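Tyrosine--tRNA ligase (PDB 2CYC) catalyses the ATP-dependent attachment of L-tyrosine to tRNA(Tyr), in two steps by way of a tyrosyl-adenylate intermediate. Local coordinates at residues Ser77-Lys82 with Asp162-Ile167; Gln91-Lys96 with Glu366-Val371; Leu225-Gln230 with Glu245-Met250; Trp235-Glu240 with Val284-Val289. All coordinates share one frame; numbering follows the deposited sequence.

Interaction 1: Ser77-Lys82 with Asp162-Ile167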
loop_
_atom_site.group_PDB
_atom_site.type_symbol
_atom_site.label_atom_id
_atom_site.label_comp_id
_atom_site.label_asym_id
_atom_site.label_seq_id
_atom_site.Cartn_x
_atom_site.Cartn_y
_atom_site.Cartn_z
ATOM N N SER A 77 0.151 4.751 13.626
ATOM C CA SER A 77 -0.883 5.096 14.602
ATOM C C SER A 77 -1.965 5.950 13.953
ATOM O O SER A 77 -3.141 5.844 14.296
ATOM C CB SER A 77 -0.266 5.852 15.785
ATOM O OG SER A 77 0.727 5.072 16.421
ATOM N N TRP A 78 -1.549 6.808 13.028
ATOM C CA TRP A 78 -2.465 7.675 12.293
ATOM C C TRP A 78 -3.399 6.774 11.468
ATOM O O TRP A 78 -4.621 6.947 11.463
ATOM C CB TRP A 78 -1.637 8.606 11.399
ATOM C CG TRP A 78 -2.355 9.239 10.234
ATOM C CD1 TRP A 78 -3.600 9.813 10.237
ATOM C CD2 TRP A 78 -1.843 9.393 8.902
ATOM N NE1 TRP A 78 -3.891 10.316 8.985
ATOM C CE2 TRP A 78 -2.833 10.071 8.147
ATOM C CE3 TRP A 78 -0.637 9.024 8.271
ATOM C CZ2 TRP A 78 -2.660 10.388 6.786
ATOM C CZ3 TRP A 78 -0.460 9.338 6.921
ATOM C CH2 TRP A 78 -1.474 10.016 6.190
ATOM N N ILE A 79 -2.805 5.799 10.791
ATOM C CA ILE A 79 -3.550 4.843 9.979
ATOM C C ILE A 79 -4.509 4.047 10.855
ATOM O O ILE A 79 -5.655 3.784 10.474
ATOM C CB ILE A 79 -2.589 3.850 9.291
ATOM C CG1 ILE A 79 -1.894 4.539 8.113
ATOM C CG2 ILE A 79 -3.343 2.592 8.865
ATOM C CD1 ILE A 79 -0.829 3.670 7.454
ATOM N N ASN A 80 -4.036 3.677 12.040
ATOM C CA ASN A 80 -4.849 2.886 12.947
ATOM C C ASN A 80 -5.811 3.708 13.805
ATOM O O ASN A 80 -6.331 3.222 14.805
ATOM C CB ASN A 80 -3.945 2.008 13.828
ATOM C CG ASN A 80 -4.642 0.739 14.272
ATOM O OD1 ASN A 80 -5.665 0.363 13.699
ATOM N ND2 ASN A 80 -4.093 0.065 15.281
ATOM N N ASP A 81 -6.042 4.953 13.399
ATOM C CA ASP A 81 -6.958 5.867 14.086
ATOM C C ASP A 81 -6.682 6.165 15.560
ATOM O O ASP A 81 -7.616 6.339 16.338
ATOM C CB ASP A 81 -8.398 5.363 13.951
ATOM C CG ASP A 81 -8.831 5.228 12.504
ATOM O OD1 ASP A 81 -8.614 6.184 11.727
ATOM O OD2 ASP A 81 -9.390 4.170 12.147
ATOM N N LYS A 82 -5.418 6.250 15.952
ATOM C CA LYS A 82 -5.124 6.539 17.350
ATOM C C LYS A 82 -5.174 8.032 17.586
ATOM O O LYS A 82 -4.943 8.822 16.666
ATOM C CB LYS A 82 -3.746 5.998 17.740
ATOM C CG LYS A 82 -3.626 4.488 17.624
ATOM C CD LYS A 82 -4.768 3.784 18.339
ATOM C CE LYS A 82 -4.567 2.282 18.315
ATOM N NZ LYS A 82 -5.798 1.585 18.766
ATOM N N ASP A 162 -11.009 0.262 5.874
ATOM C CA ASP A 162 -10.361 1.124 4.890
ATOM C C ASP A 162 -9.071 0.474 4.395
ATOM O O ASP A 162 -8.437 -0.310 5.109
ATOM C CB ASP A 162 -10.074 2.512 5.477
ATOM C CG ASP A 162 -9.188 2.459 6.706
ATOM O OD1 ASP A 162 -9.705 2.205 7.817
ATOM O OD2 ASP A 162 -7.967 2.669 6.555
ATOM N N PHE A 163 -8.673 0.811 3.174
ATOM C CA PHE A 163 -7.493 0.200 2.598
ATOM C C PHE A 163 -6.173 0.495 3.296
ATOM O O PHE A 163 -5.284 -0.362 3.319
ATOM C CB PHE A 163 -7.376 0.551 1.109
ATOM C CG PHE A 163 -6.285 -0.214 0.403
ATOM C CD1 PHE A 163 -5.122 0.425 -0.008
ATOM C CD2 PHE A 163 -6.400 -1.589 0.210
ATOM C CE1 PHE A 163 -4.079 -0.297 -0.601
ATOM C CE2 PHE A 163 -5.365 -2.325 -0.380
ATOM C CZ PHE A 163 -4.198 -1.675 -0.786
ATOM N N ALA A 164 -6.040 1.689 3.867
ATOM C CA ALA A 164 -4.801 2.073 4.538
ATOM C C ALA A 164 -4.398 1.089 5.627
ATOM O O ALA A 164 -3.207 0.855 5.832
ATOM C CB ALA A 164 -4.921 3.489 5.133
ATOM N N LYS A 165 -5.384 0.515 6.319
ATOM C CA LYS A 165 -5.099 -0.437 7.393
ATOM C C LYS A 165 -4.443 -1.709 6.896
ATOM O O LYS A 165 -3.712 -2.362 7.642
ATOM C CB LYS A 165 -6.370 -0.768 8.181
ATOM C CG LYS A 165 -6.833 0.399 9.051
ATOM C CD LYS A 165 -8.059 0.055 9.895
ATOM C CE LYS A 165 -8.329 1.147 10.918
ATOM N NZ LYS A 165 -8.430 2.488 10.281
ATOM N N LEU A 166 -4.700 -2.056 5.636
ATOM C CA LEU A 166 -4.090 -3.240 5.026
ATOM C C LEU A 166 -2.639 -2.918 4.644
ATOM O O LEU A 166 -1.804 -3.811 4.533
ATOM C CB LEU A 166 -4.869 -3.669 3.775
ATOM C CG LEU A 166 -6.107 -4.557 3.972
ATOM C CD1 LEU A 166 -5.665 -5.897 4.524
ATOM C CD2 LEU A 166 -7.100 -3.901 4.916
ATOM N N ILE A 167 -2.338 -1.641 4.431
ATOM C CA ILE A 167 -0.968 -1.263 4.088
ATOM C C ILE A 167 -0.073 -1.365 5.335
ATOM O O ILE A 167 1.095 -1.753 5.256
ATOM C CB ILE A 167 -0.922 0.178 3.523
ATOM C CG1 ILE A 167 -1.755 0.249 2.235
ATOM C CG2 ILE A 167 0.534 0.604 3.262
ATOM C CD1 ILE A 167 -1.906 1.652 1.682
#
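Lys165 reaches across to the end of helix 74-79 and gives its ammonium group to two acceptors there. Lys165 NZ lies 3.1 Å from Ile79 O and nearly along the C=O axis, with an angle of 161° at the oxygen. Lys165 NZ also makes a salt bridge to Asp81 OD2 at 2.7 Å, meeting that oxygen from above the carboxylate plane. A third bond comes from the lysine's own segment: Asp162 OD1 accepts from Lys165 NZ at 2.8 Å through its syn lone pair. The lysine chain is extended as far as CE. Its last torsion (chi4 54°) then turns NZ in among the three oxygens. Beside this cluster, Ile79 CG2 packs on Ala164, 3.5 Å from O and 4.2 Å from CB.

Further out, other bonds position Asp81. It has positive phi and is the C-prime residue of a Schellman motif, with Lys82 N bonded to Ser77 O and Asp81 N to Trp78 O. Asp81 OD1 has its own salt bridge to Lys139 of the second subunit, which ties this helix end to the dimer interface. Separately, Asn80 bonds to Arg155 and Glu41, and packs on the tyrosine-binding Tyr168. Asp81 OD2 and Asp162 OD1 are 4.8 Å apart. The lysine charge between them probably offsets their repulsion.

Interaction 2: Gln91-Lys96 with Glu366-Val371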
loop_
_atom_site.group_PDB
_atom_site.type_symbol
_atom_site.label_atom_id
_atom_site.label_comp_id
_atom_site.label_asym_id
_atom_site.label_seq_id
_atom_site.Cartn_x
_atom_site.Cartn_y
_atom_site.Cartn_z
ATOM N N GLN A 91 2.384 12.818 16.833
ATOM C CA GLN A 91 3.798 13.172 16.822
ATOM C C GLN A 91 4.264 13.941 18.059
ATOM O O GLN A 91 5.368 13.722 18.560
ATOM C CB GLN A 91 4.118 13.937 15.531
ATOM C CG GLN A 91 4.135 12.991 14.324
ATOM C CD GLN A 91 4.251 13.693 12.980
ATOM O OE1 GLN A 91 4.789 13.130 12.022
ATOM N NE2 GLN A 91 3.735 14.906 12.896
ATOM N N GLU A 92 3.415 14.823 18.569
ATOM C CA GLU A 92 3.775 15.587 19.748
ATOM C C GLU A 92 3.847 14.644 20.949
ATOM O O GLU A 92 4.779 14.714 21.759
ATOM C CB GLU A 92 2.742 16.688 20.004
ATOM C CG GLU A 92 2.847 17.273 21.401
ATOM C CD GLU A 92 2.057 18.550 21.573
ATOM O OE1 GLU A 92 0.927 18.629 21.040
ATOM O OE2 GLU A 92 2.565 19.468 22.255
ATOM N N VAL A 93 2.851 13.765 21.051
ATOM C CA VAL A 93 2.783 12.791 22.134
ATOM C C VAL A 93 3.978 11.842 22.093
ATOM O O VAL A 93 4.584 11.545 23.121
ATOM C CB VAL A 93 1.484 11.952 22.054
ATOM C CG1 VAL A 93 1.562 10.775 23.015
ATOM C CG2 VAL A 93 0.270 12.830 22.396
ATOM N N ALA A 94 4.310 11.367 20.899
ATOM C CA ALA A 94 5.426 10.446 20.729
ATOM C C ALA A 94 6.727 11.049 21.272
ATOM O O ALA A 94 7.443 10.420 22.050
ATOM C CB ALA A 94 5.582 10.092 19.240
ATOM N N LEU A 95 7.013 12.281 20.864
ATOM C CA LEU A 95 8.222 12.978 21.279
ATOM C C LEU A 95 8.209 13.580 22.683
ATOM O O LEU A 95 9.235 13.606 23.355
ATOM C CB LEU A 95 8.541 14.085 20.266
ATOM C CG LEU A 95 9.542 13.744 19.154
ATOM C CD1 LEU A 95 9.263 12.359 18.592
ATOM C CD2 LEU A 95 9.466 14.804 18.071
ATOM N N LYS A 96 7.058 14.057 23.137
ATOM C CA LYS A 96 7.007 14.692 24.443
ATOM C C LYS A 96 6.627 13.812 25.613
ATOM O O LYS A 96 6.942 14.136 26.758
ATOM C CB LYS A 96 6.084 15.910 24.386
ATOM C CG LYS A 96 6.651 17.046 23.554
ATOM C CD LYS A 96 5.686 18.221 23.507
ATOM C CE LYS A 96 6.296 19.415 22.780
ATOM N NZ LYS A 96 5.345 20.563 22.692
ATOM N N GLU A 366 0.684 16.599 31.501
ATOM C CA GLU A 366 -0.311 17.632 31.240
ATOM C C GLU A 366 -0.741 17.473 29.778
ATOM O O GLU A 366 -1.928 17.527 29.459
ATOM C CB GLU A 366 0.282 19.022 31.495
ATOM C CG GLU A 366 0.727 19.206 32.942
ATOM C CD GLU A 366 1.361 20.559 33.219
ATOM O OE1 GLU A 366 2.304 20.947 32.493
ATOM O OE2 GLU A 366 0.922 21.228 34.180
ATOM N N LEU A 367 0.226 17.256 28.891
ATOM C CA LEU A 367 -0.096 17.062 27.482
ATOM C C LEU A 367 -1.078 15.897 27.352
ATOM O O LEU A 367 -2.110 16.020 26.695
ATOM C CB LEU A 367 1.170 16.751 26.678
ATOM C CG LEU A 367 0.958 16.105 25.300
ATOM C CD1 LEU A 367 0.132 17.037 24.389
ATOM C CD2 LEU A 367 2.322 15.816 24.665
ATOM N N MET A 368 -0.757 14.774 27.991
ATOM C CA MET A 368 -1.609 13.585 27.936
ATOM C C MET A 368 -3.035 13.826 28.420
ATOM O O MET A 368 -3.987 13.330 27.816
ATOM C CB MET A 368 -0.990 12.439 28.743
ATOM C CG MET A 368 0.299 11.877 28.144
ATOM S SD MET A 368 0.135 11.478 26.372
ATOM C CE MET A 368 -0.774 9.888 26.430
ATOM N N ARG A 369 -3.186 14.576 29.508
ATOM C CA ARG A 369 -4.520 14.858 30.032
ATOM C C ARG A 369 -5.349 15.698 29.055
ATOM O O ARG A 369 -6.580 15.648 29.076
ATOM C CB ARG A 369 -4.432 15.576 31.388
ATOM C CG ARG A 369 -3.967 14.683 32.542
ATOM C CD ARG A 369 -4.120 15.375 33.906
ATOM N NE ARG A 369 -3.232 16.529 34.062
ATOM C CZ ARG A 369 -1.990 16.467 34.541
ATOM N NH1 ARG A 369 -1.471 15.306 34.923
ATOM N NH2 ARG A 369 -1.261 17.574 34.631
ATOM N N SER A 370 -4.675 16.450 28.188
ATOM C CA SER A 370 -5.365 17.301 27.221
ATOM C C SER A 370 -5.793 16.587 25.941
ATOM O O SER A 370 -6.647 17.085 25.214
ATOM C CB SER A 370 -4.488 18.497 26.843
ATOM O OG SER A 370 -3.407 18.101 26.014
ATOM N N VAL A 371 -5.206 15.429 25.660
ATOM C CA VAL A 371 -5.555 14.697 24.445
ATOM C C VAL A 371 -6.685 13.694 24.683
ATOM O O VAL A 371 -7.147 13.077 23.698
ATOM C CB VAL A 371 -4.321 13.946 23.858
ATOM C CG1 VAL A 371 -3.218 14.937 23.518
ATOM C CG2 VAL A 371 -3.819 12.902 24.842
#
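Leu367 lays its two methyls against one turn of helix 87-108. Leu367 CD2 sits 3.6 Å from Glu92 CG and 3.8 Å from Lys96 CB, so it touches two residues four apart in sequence. Leu367 CD1 faces the carboxylate end of the glutamate, 3.7 Å from Glu92 CD. The leucine reaches there with CG anti to the backbone N (chi1 162°). Glu92 and Lys96 are joined over the same turn by a salt bridge, Lys96 NZ to Glu92 OE2 at 3.0 Å. The oxygen is met on its anti side, 24° out of the carboxylate plane.

The segments 91-96 and 366-370 run nearly antiparallel, at 154°, their axes 10.6 Å apart at closest approach. Helix 87-108 lies in the beta-alpha-beta crossover between the parallel strands 69-72 and 117-120 of the Rossmann-type core. Helix 363-370, the last helix of the chain, packs against it.

Val93 splits its methyls between two partners. Val93 CG1 meets Met368 SD at 3.7 Å, the two side chains crossing at about a right angle. Val93 CG2 lies 4.2 Å from Val371 CG1. Met368 is bent at chi2 and chi3, and it also packs on Tyr45 and Tyr97. Val93 is further covered by Ile42 and Leu83.

Interaction 3: Leu225-Gln230 with Glu245-Met250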
loop_
_atom_site.group_PDB
_atom_site.type_symbol
_atom_site.label_atom_id
_atom_site.label_comp_id
_atom_site.label_asym_id
_atom_site.label_seq_id
_atom_site.Cartn_x
_atom_site.Cartn_y
_atom_site.Cartn_z
ATOM N N LEU A 225 3.172 -11.345 26.998
ATOM C CA LEU A 225 2.203 -10.263 27.140
ATOM C C LEU A 225 1.582 -10.325 28.539
ATOM O O LEU A 225 0.876 -11.273 28.866
ATOM C CB LEU A 225 1.105 -10.394 26.083
ATOM C CG LEU A 225 1.525 -10.393 24.609
ATOM C CD1 LEU A 225 0.278 -10.586 23.739
ATOM C CD2 LEU A 225 2.222 -9.075 24.265
ATOM N N LEU A 226 1.856 -9.333 29.380
ATOM C CA LEU A 226 1.275 -9.334 30.720
ATOM C C LEU A 226 -0.248 -9.178 30.628
ATOM O O LEU A 226 -0.757 -8.383 29.837
ATOM C CB LEU A 226 1.853 -8.193 31.570
ATOM C CG LEU A 226 3.335 -8.241 31.962
ATOM C CD1 LEU A 226 3.678 -6.977 32.753
ATOM C CD2 LEU A 226 3.619 -9.480 32.803
ATOM N N LEU A 227 -0.964 -9.939 31.445
ATOM C CA LEU A 227 -2.422 -9.884 31.481
ATOM C C LEU A 227 -2.926 -8.660 32.224
ATOM O O LEU A 227 -2.240 -8.128 33.101
ATOM C CB LEU A 227 -2.981 -11.119 32.189
ATOM C CG LEU A 227 -2.793 -12.464 31.496
ATOM C CD1 LEU A 227 -3.249 -13.582 32.424
ATOM C CD2 LEU A 227 -3.575 -12.474 30.177
ATOM N N GLY A 228 -4.121 -8.205 31.858
ATOM C CA GLY A 228 -4.724 -7.091 32.563
ATOM C C GLY A 228 -5.168 -7.680 33.901
ATOM O O GLY A 228 -5.245 -8.897 34.036
ATOM N N LEU A 229 -5.474 -6.840 34.885
ATOM C CA LEU A 229 -5.869 -7.330 36.204
ATOM C C LEU A 229 -7.346 -7.695 36.360
ATOM O O LEU A 229 -7.738 -8.242 37.388
ATOM C CB LEU A 229 -5.491 -6.294 37.263
ATOM C CG LEU A 229 -3.996 -5.959 37.326
ATOM C CD1 LEU A 229 -3.753 -4.786 38.265
ATOM C CD2 LEU A 229 -3.220 -7.188 37.773
ATOM N N GLN A 230 -8.154 -7.411 35.341
ATOM C CA GLN A 230 -9.591 -7.686 35.397
ATOM C C GLN A 230 -9.957 -9.171 35.373
ATOM O O GLN A 230 -9.220 -9.994 34.825
ATOM C CB GLN A 230 -10.315 -6.969 34.245
ATOM C CG GLN A 230 -10.120 -7.594 32.853
ATOM C CD GLN A 230 -8.765 -7.282 32.233
ATOM O OE1 GLN A 230 -8.107 -6.299 32.596
ATOM N NE2 GLN A 230 -8.353 -8.104 31.275
ATOM N N GLU A 245 -7.486 -18.151 23.965
ATOM C CA GLU A 245 -8.444 -17.174 23.455
ATOM C C GLU A 245 -8.714 -16.044 24.463
ATOM O O GLU A 245 -8.640 -14.858 24.126
ATOM C CB GLU A 245 -9.751 -17.896 23.117
ATOM C CG GLU A 245 -10.915 -17.005 22.733
ATOM C CD GLU A 245 -12.257 -17.688 22.973
ATOM O OE1 GLU A 245 -12.455 -18.814 22.460
ATOM O OE2 GLU A 245 -13.111 -17.102 23.677
ATOM N N ILE A 246 -9.031 -16.417 25.699
ATOM C CA ILE A 246 -9.315 -15.428 26.730
ATOM C C ILE A 246 -8.075 -14.610 27.088
ATOM O O ILE A 246 -8.170 -13.394 27.299
ATOM C CB ILE A 246 -9.896 -16.104 28.003
ATOM C CG1 ILE A 246 -11.307 -16.634 27.704
ATOM C CG2 ILE A 246 -9.917 -15.119 29.163
ATOM C CD1 ILE A 246 -11.981 -17.320 28.875
ATOM N N LYS A 247 -6.916 -15.265 27.157
ATOM C CA LYS A 247 -5.684 -14.549 27.479
ATOM C C LYS A 247 -5.419 -13.462 26.439
ATOM O O LYS A 247 -5.026 -12.344 26.787
ATOM C CB LYS A 247 -4.491 -15.509 27.568
ATOM C CG LYS A 247 -4.470 -16.324 28.862
ATOM C CD LYS A 247 -3.101 -16.941 29.145
ATOM C CE LYS A 247 -2.740 -18.019 28.139
ATOM N NZ LYS A 247 -1.377 -18.577 28.384
ATOM N N ALA A 248 -5.659 -13.780 25.169
ATOM C CA ALA A 248 -5.458 -12.813 24.094
ATOM C C ALA A 248 -6.379 -11.616 24.297
ATOM O O ALA A 248 -6.007 -10.474 24.030
ATOM C CB ALA A 248 -5.742 -13.463 22.742
ATOM N N GLN A 249 -7.587 -11.883 24.778
ATOM C CA GLN A 249 -8.567 -10.830 25.022
ATOM C C GLN A 249 -8.281 -10.035 26.294
ATOM O O GLN A 249 -8.567 -8.835 26.367
ATOM C CB GLN A 249 -9.964 -11.439 25.134
ATOM C CG GLN A 249 -10.485 -12.064 23.848
ATOM C CD GLN A 249 -11.675 -12.975 24.096
ATOM O OE1 GLN A 249 -12.594 -12.624 24.837
ATOM N NE2 GLN A 249 -11.665 -14.148 23.471
ATOM N N MET A 250 -7.715 -10.712 27.288
ATOM C CA MET A 250 -7.437 -10.098 28.579
ATOM C C MET A 250 -6.093 -9.377 28.726
ATOM O O MET A 250 -5.835 -8.763 29.769
ATOM C CB MET A 250 -7.581 -11.158 29.678
ATOM C CG MET A 250 -8.980 -11.781 29.751
ATOM S SD MET A 250 -10.255 -10.572 30.181
ATOM C CE MET A 250 -10.793 -10.017 28.558
#
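Met250 ends helix 240-250 just ahead of the KMSKS motif, residues 251-255, and is gripped there by Gly228 and Gln230 of the loop that follows strand 214-223. Its carbonyl oxygen takes two bonds. Gly228 N donates to Met250 O at 2.8 Å, with an angle of 156° at the hydrogen. Gln230 NE2 donates to the same Met250 O at 3.0 Å, with the acceptor close to the plane of the glutamine amide. The same nitrogen also points at the thioether. Gln230 NE2 lies 3.3 Å from Met250 SD, and the N-H is almost straight (174°), but the bond is weak, as expected for sulfur. The amide thus meets both the backbone and the side chain of one residue.

Gln230 CG stands between the backbone N and the carbonyl carbon (chi1 74°), and a bend at chi2 folds the chain so that its amide lies by Met250. The other end of its amide, OE1, accepts from Ser255 OG at the far end of the KMSKS motif. In class I synthetases this signature lies on a mobile loop that helps bind ATP and stabilise the transition state of amino acid activation. Here Lys254, a predicted ATP ligand, has its side chain about 7 Å from that of Met250.

Apolar packing completes the contact. Leu227 CD2 lies over the last turn of the helix, 3.7 Å from Lys247 O, 4.1 Å from Lys247 CB and 4.2 Å from Met250 CB. The end of Lys247 leads away from the loop and makes a cation-pi contact with Phe243. Leu227 is itself held by backbone bonds to the side chains of Asp291 and Trp292 in helix 288-297.

Interaction 4: Trp235-Glu240 with Val284-Val289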
loop_
_atom_site.group_PDB
_atom_site.type_symbol
_atom_site.label_atom_id
_atom_site.label_comp_id
_atom_site.label_asym_id
_atom_site.label_seq_id
_atom_site.Cartn_x
_atom_site.Cartn_y
_atom_site.Cartn_z
ATOM N N TRP A 235 -15.970 -17.757 33.693
ATOM C CA TRP A 235 -15.251 -18.519 34.705
ATOM C C TRP A 235 -16.123 -19.638 35.263
ATOM O O TRP A 235 -17.308 -19.436 35.524
ATOM C CB TRP A 235 -14.794 -17.587 35.830
ATOM C CG TRP A 235 -13.822 -18.221 36.776
ATOM C CD1 TRP A 235 -14.116 -18.920 37.914
ATOM C CD2 TRP A 235 -12.395 -18.247 36.647
ATOM N NE1 TRP A 235 -12.959 -19.378 38.502
ATOM C CE2 TRP A 235 -11.889 -18.979 37.745
ATOM C CE3 TRP A 235 -11.495 -17.725 35.709
ATOM C CZ2 TRP A 235 -10.518 -19.200 37.932
ATOM C CZ3 TRP A 235 -10.133 -17.945 35.893
ATOM C CH2 TRP A 235 -9.659 -18.677 36.997
ATOM N N PRO A 236 -15.552 -20.841 35.443
ATOM C CA PRO A 236 -14.160 -21.200 35.158
ATOM C C PRO A 236 -13.875 -21.320 33.668
ATOM O O PRO A 236 -14.793 -21.473 32.863
ATOM C CB PRO A 236 -14.008 -22.537 35.864
ATOM C CG PRO A 236 -15.355 -23.154 35.641
ATOM C CD PRO A 236 -16.282 -22.004 35.979
ATOM N N ILE A 237 -12.598 -21.245 33.311
ATOM C CA ILE A 237 -12.184 -21.371 31.919
ATOM C C ILE A 237 -12.015 -22.864 31.661
ATOM O O ILE A 237 -11.235 -23.532 32.336
ATOM C CB ILE A 237 -10.850 -20.629 31.663
ATOM C CG1 ILE A 237 -11.027 -19.140 31.975
ATOM C CG2 ILE A 237 -10.409 -20.826 30.220
ATOM C CD1 ILE A 237 -9.777 -18.305 31.790
ATOM N N GLU A 238 -12.753 -23.379 30.684
ATOM C CA GLU A 238 -12.725 -24.803 30.355
ATOM C C GLU A 238 -11.563 -25.295 29.486
ATOM O O GLU A 238 -10.496 -25.630 30.004
ATOM C CB GLU A 238 -14.069 -25.191 29.726
ATOM C CG GLU A 238 -15.225 -25.195 30.733
ATOM C CD GLU A 238 -16.590 -25.006 30.090
ATOM O OE1 GLU A 238 -16.915 -23.862 29.710
ATOM O OE2 GLU A 238 -17.338 -25.998 29.961
ATOM N N SER A 239 -11.768 -25.342 28.172
ATOM C CA SER A 239 -10.740 -25.825 27.245
ATOM C C SER A 239 -9.433 -25.031 27.228
ATOM O O SER A 239 -9.346 -23.919 27.756
ATOM C CB SER A 239 -11.300 -25.866 25.823
ATOM O OG SER A 239 -11.585 -24.560 25.353
ATOM N N GLU A 240 -8.419 -25.623 26.603
ATOM C CA GLU A 240 -7.107 -25.004 26.479
ATOM C C GLU A 240 -7.171 -23.936 25.393
ATOM O O GLU A 240 -6.535 -22.890 25.496
ATOM C CB GLU A 240 -6.065 -26.055 26.102
ATOM C CG GLU A 240 -4.630 -25.578 26.205
ATOM C CD GLU A 240 -4.274 -25.132 27.612
ATOM O OE1 GLU A 240 -4.718 -25.792 28.577
ATOM O OE2 GLU A 240 -3.540 -24.130 27.754
ATOM N N VAL A 284 -3.739 -21.127 39.890
ATOM C CA VAL A 284 -2.444 -20.873 39.266
ATOM C C VAL A 284 -2.462 -20.977 37.746
ATOM O O VAL A 284 -1.454 -20.698 37.106
ATOM C CB VAL A 284 -1.345 -21.828 39.795
ATOM C CG1 VAL A 284 -1.140 -21.617 41.289
ATOM C CG2 VAL A 284 -1.718 -23.278 39.489
ATOM N N ARG A 285 -3.593 -21.377 37.172
ATOM C CA ARG A 285 -3.720 -21.498 35.715
ATOM C C ARG A 285 -3.965 -20.121 35.079
ATOM O O ARG A 285 -3.280 -19.727 34.135
ATOM C CB ARG A 285 -4.876 -22.439 35.370
ATOM C CG ARG A 285 -5.258 -22.473 33.896
ATOM C CD ARG A 285 -6.639 -23.105 33.728
ATOM N NE ARG A 285 -7.128 -23.093 32.349
ATOM C CZ ARG A 285 -6.607 -23.813 31.361
ATOM N NH1 ARG A 285 -7.124 -23.734 30.143
ATOM N NH2 ARG A 285 -5.569 -24.612 31.591
ATOM N N TYR A 286 -4.960 -19.401 35.588
ATOM C CA TYR A 286 -5.265 -18.066 35.090
ATOM C C TYR A 286 -5.288 -17.163 36.317
ATOM O O TYR A 286 -6.239 -17.176 37.104
ATOM C CB TYR A 286 -6.613 -18.030 34.360
ATOM C CG TYR A 286 -6.861 -16.684 33.731
ATOM C CD1 TYR A 286 -7.254 -15.599 34.508
ATOM C CD2 TYR A 286 -6.609 -16.467 32.377
ATOM C CE1 TYR A 286 -7.382 -14.330 33.966
ATOM C CE2 TYR A 286 -6.735 -15.192 31.818
ATOM C CZ TYR A 286 -7.120 -14.131 32.622
ATOM O OH TYR A 286 -7.229 -12.864 32.100
ATOM N N ASN A 287 -4.235 -16.373 36.467
ATOM C CA ASN A 287 -4.108 -15.473 37.597
ATOM C C ASN A 287 -3.235 -14.287 37.191
ATOM O O ASN A 287 -2.007 -14.394 37.143
ATOM C CB ASN A 287 -3.467 -16.262 38.747
ATOM C CG ASN A 287 -3.466 -15.511 40.062
ATOM O OD1 ASN A 287 -3.620 -16.117 41.130
ATOM N ND2 ASN A 287 -3.271 -14.200 40.002
ATOM N N PRO A 288 -3.861 -13.142 36.886
ATOM C CA PRO A 288 -3.113 -11.949 36.482
ATOM C C PRO A 288 -2.028 -11.551 37.479
ATOM O O PRO A 288 -0.932 -11.136 37.091
ATOM C CB PRO A 288 -4.203 -10.891 36.350
ATOM C CG PRO A 288 -5.394 -11.714 35.907
ATOM C CD PRO A 288 -5.314 -12.905 36.817
ATOM N N VAL A 289 -2.326 -11.689 38.766
ATOM C CA VAL A 289 -1.354 -11.321 39.771
ATOM C C VAL A 289 -0.119 -12.215 39.733
ATOM O O VAL A 289 1.007 -11.708 39.782
ATOM C CB VAL A 289 -1.958 -11.342 41.191
ATOM C CG1 VAL A 289 -0.872 -11.011 42.209
ATOM C CG2 VAL A 289 -3.100 -10.326 41.290
#
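Arg285 has CG anti to the backbone N (chi1 171°) and stays extended from CG to NE, so the guanidinium is held well out from the backbone, at Glu240. Tyr286, the next residue, also has CG anti to its backbone N (chi1 -174°), which sets CG beside the carbonyl carbon; CB and the ring then meet Trp235 and Ile237.

The charged pair is loose. Arg285 NH2 lies 3.3 Å from Glu240 OE1 in a salt bridge whose hydrogen bond is weak. Glu240 OE1 sits at the edge of the guanidinium, near its plane. The carboxylate itself stands nearly perpendicular to that plane, at 86°. Ser239 O is also near the edge, 3.3 Å from Arg285 NH1. The guanidinium has a further partner in Phe243, a cation-pi contact.

The apolar half lies beside it. The indole edge of Trp235 meets the tyrosine, with CZ3 3.8 Å from Tyr286 CB. Ile237 CD1 reaches the ring at Tyr286 CD2, 3.7 Å away. Trp235 also packs edge-to-face with Phe278.

Ser239 N-caps helix 240-250, its OG accepting from Glu242 N. The contact thus joins the segment that starts this helix to the loop before helix 288-297. Across the contact the polar side rests on one long salt bridge with a weak hydrogen bond. That bridge is probably weak, and the buried Arg285 NE, without a partner in the model, is a likely cost.

In the fold
The four contacts fall into two groups. Interactions 1 and 2 sit beside the Rossmann-type core, their centres 20 Å apart. Each has one segment on one of the consecutive helices 74-79 and 87-108, and their segments alternate along the chain. Interaction 1 borders the tyrosine pocket and the dimer interface, while interaction 2 brings the final helix back to the core. Interactions 3 and 4 come later in the chain than interaction 1, and their centres are 10 Å apart. They touch directly, Tyr286 packing on Leu227 and Ile237 on Ile246. Both involve the helix that leads into the KMSKS motif, interaction 4 at its start and interaction 3 at its end. Along the chain both fall between the two segments of interaction 2.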